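Local atomic coordinates of Esterase/lipase (PDB entry 4N5H), a protein that probably hydrolyses carboxylic esters, and may also transfer acyl groups, as a serine hydrolase of the alpha/beta-hydrolase fold. Residues 274-279 against 287-292. The protein carries 1 engineered substitution. Sequence-based numbering, arbitrary orientation.
Sequences PHLKHV and WPESIE. With IPA (isopropyl alcohol), chain D.
His275 NE2 donates a nearly straight hydrogen bond (2.8 Å to Glu289 OE2, 169° at the hydrogen), leaving almost in the plane of its ring but meeting the carboxylate from above its plane. Histidine suits the place because an imidazole N-H can point straight at a carboxylate oxygen; glutamate is long and flexible enough to bend at chi2 (91°) and turn its acid toward the ring. Arg133 of the second subunit forms a salt bridge with the same OE2, so a buried carboxylate, probably charged, is gripped from two chains.

Trp287 and Leu276 pack beside this bond. The indole brings its six-membered edge to the backbone, CZ3 of Trp287 lying 3.2 Å from His275 O, while the His275 and Trp287 rings meet obliquely, planes at 57°. Being amphipathic, Trp287 can pack here and still give NE1 to Thr39 O of the second subunit.

In this alpha/beta-hydrolase fold, the loop 274-279 carries His278, probably the histidine of a Ser-His-Asp triad with Ser146 and Asp243; Leu276 centres an inverse gamma turn in it. The apolar end of Leu276 packs on the aliphatic CB and CG of Glu289 (CD2 to CB 3.9 Å), needing no polar group.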
loop_
_atom_site.group_PDB
_atom_site.type_symbol
_atom_site.label_atom_id
_atom_site.label_comp_id
_atom_site.label_asym_id
_atom_site.label_seq_id
_atom_site.Cartn_x
_atom_site.Cartn_y
_atom_site.Cartn_z
ATOM N N PRO A 274 -10.587 23.733 -19.447
ATOM C CA PRO A 274 -10.263 24.224 -18.166
ATOM C C PRO A 274 -9.346 23.301 -17.343
ATOM O O PRO A 274 -8.799 23.699 -16.289
ATOM C CB PRO A 274 -11.631 24.314 -17.519
ATOM C CG PRO A 274 -12.410 23.228 -18.103
ATOM C CD PRO A 274 -11.993 23.265 -19.522
ATOM N N HIS A 275 -9.283 22.025 -17.767
ATOM C CA HIS A 275 -8.435 21.084 -17.083
ATOM C C HIS A 275 -6.945 21.322 -17.324
ATOM O O HIS A 275 -6.107 20.801 -16.557
ATOM C CB HIS A 275 -8.827 19.650 -17.492
ATOM C CG HIS A 275 -8.802 19.419 -18.959
ATOM N ND1 HIS A 275 -9.688 20.041 -19.833
ATOM C CD2 HIS A 275 -7.999 18.658 -19.734
ATOM C CE1 HIS A 275 -9.460 19.621 -21.056
ATOM N NE2 HIS A 275 -8.449 18.776 -21.022
ATOM N N LEU A 276 -6.595 22.113 -18.354
ATOM C CA LEU A 276 -5.168 22.337 -18.718
ATOM C C LEU A 276 -4.670 23.484 -17.859
ATOM O O LEU A 276 -4.294 24.580 -18.313
ATOM C CB LEU A 276 -5.105 22.638 -20.200
ATOM C CG LEU A 276 -5.605 21.506 -21.041
ATOM C CD1 LEU A 276 -5.340 21.868 -22.474
ATOM C CD2 LEU A 276 -5.004 20.153 -20.694
ATOM N N LYS A 277 -4.653 23.171 -16.573
ATOM C CA LYS A 277 -4.276 24.114 -15.525
ATOM C C LYS A 277 -2.754 24.233 -15.385
ATOM O O LYS A 277 -2.007 23.634 -16.112
ATOM C CB LYS A 277 -4.858 23.631 -14.207
ATOM C CG LYS A 277 -4.298 22.283 -13.696
ATOM C CD LYS A 277 -4.713 21.974 -12.266
ATOM C CE LYS A 277 -3.878 22.795 -11.266
ATOM N NZ LYS A 277 -2.435 22.489 -11.097
ATOM N N HIS A 278 -2.317 25.047 -14.406
ATOM C CA HIS A 278 -0.888 25.172 -14.088
ATOM C C HIS A 278 -0.287 23.816 -13.961
ATOM O O HIS A 278 -0.774 22.963 -13.242
ATOM C CB HIS A 278 -0.804 25.921 -12.732
ATOM C CG HIS A 278 0.575 26.269 -12.311
ATOM N ND1 HIS A 278 1.358 27.143 -13.035
ATOM C CD2 HIS A 278 1.280 25.945 -11.205
ATOM C CE1 HIS A 278 2.531 27.258 -12.430
ATOM N NE2 HIS A 278 2.488 26.599 -11.296
ATOM N N VAL A 279 0.814 23.639 -14.666
ATOM C CA VAL A 279 1.657 22.477 -14.674
ATOM C C VAL A 279 0.933 21.147 -14.858
ATOM O O VAL A 279 1.342 20.134 -14.308
ATOM C CB VAL A 279 2.646 22.402 -13.479
ATOM C CG1 VAL A 279 3.540 23.654 -13.454
ATOM C CG2 VAL A 279 1.992 22.175 -12.169
ATOM N N TRP A 287 -2.685 11.986 -18.923
ATOM C CA TRP A 287 -3.711 12.547 -19.753
ATOM C C TRP A 287 -3.170 12.641 -21.210
ATOM O O TRP A 287 -2.021 13.028 -21.438
ATOM C CB TRP A 287 -4.052 13.919 -19.344
ATOM C CG TRP A 287 -4.634 14.082 -17.987
ATOM C CD1 TRP A 287 -5.042 13.139 -17.144
ATOM C CD2 TRP A 287 -4.987 15.348 -17.413
ATOM N NE1 TRP A 287 -5.610 13.723 -16.036
ATOM C CE2 TRP A 287 -5.574 15.082 -16.165
ATOM C CE3 TRP A 287 -4.842 16.692 -17.850
ATOM C CZ2 TRP A 287 -5.957 16.101 -15.271
ATOM C CZ3 TRP A 287 -5.275 17.727 -16.983
ATOM C CH2 TRP A 287 -5.843 17.422 -15.723
ATOM N N PRO A 288 -4.057 12.485 -22.228
ATOM C CA PRO A 288 -3.637 12.670 -23.648
ATOM C C PRO A 288 -2.925 13.985 -23.956
ATOM O O PRO A 288 -1.900 13.992 -24.634
ATOM C CB PRO A 288 -4.988 12.602 -24.399
ATOM C CG PRO A 288 -5.867 11.767 -23.523
ATOM C CD PRO A 288 -5.421 11.920 -22.111
ATOM N N GLU A 289 -3.364 15.099 -23.401
ATOM C CA GLU A 289 -2.662 16.371 -23.651
ATOM C C GLU A 289 -1.292 16.459 -23.020
ATOM O O GLU A 289 -0.379 17.117 -23.504
ATOM C CB GLU A 289 -3.488 17.551 -23.176
ATOM C CG GLU A 289 -4.872 17.787 -23.832
ATOM C CD GLU A 289 -5.994 17.101 -23.096
ATOM O OE1 GLU A 289 -5.792 16.085 -22.371
ATOM O OE2 GLU A 289 -7.108 17.638 -23.249
ATOM N N SER A 290 -1.121 15.752 -21.916
ATOM C CA SER A 290 0.135 15.672 -21.225
ATOM C C SER A 290 1.116 14.820 -22.031
ATOM O O SER A 290 2.272 15.211 -22.253
ATOM C CB SER A 290 -0.053 15.087 -19.842
ATOM O OG SER A 290 -0.916 15.904 -19.044
ATOM N N ILE A 291 0.660 13.658 -22.473
ATOM C CA ILE A 291 1.465 12.837 -23.358
ATOM C C ILE A 291 1.861 13.623 -24.604
ATOM O O ILE A 291 3.058 13.638 -24.997
ATOM C CB ILE A 291 0.670 11.549 -23.747
ATOM C CG1 ILE A 291 0.338 10.638 -22.624
ATOM C CG2 ILE A 291 1.390 10.825 -24.884
ATOM C CD1 ILE A 291 1.476 9.842 -22.108
ATOM N N GLU A 292 0.919 14.372 -25.232
ATOM C CA GLU A 292 1.255 15.106 -26.425
ATOM C C GLU A 292 2.312 16.162 -26.121
ATOM O O GLU A 292 3.281 16.284 -26.877
ATOM C CB GLU A 292 -0.012 15.761 -26.998
ATOM C CG GLU A 292 0.296 16.611 -28.221
ATOM C CD GLU A 292 -0.939 17.312 -28.774
ATOM O OE1 GLU A 292 -2.022 16.673 -28.813
ATOM O OE2 GLU A 292 -0.818 18.458 -29.192
HETATM C C1 IPA D . -5.346 17.455 -28.265
HETATM C C2 IPA D . -5.345 16.117 -27.518
HETATM C C3 IPA D . -5.701 14.971 -28.462
HETATM O O2 IPA D . -4.051 15.906 -26.921
#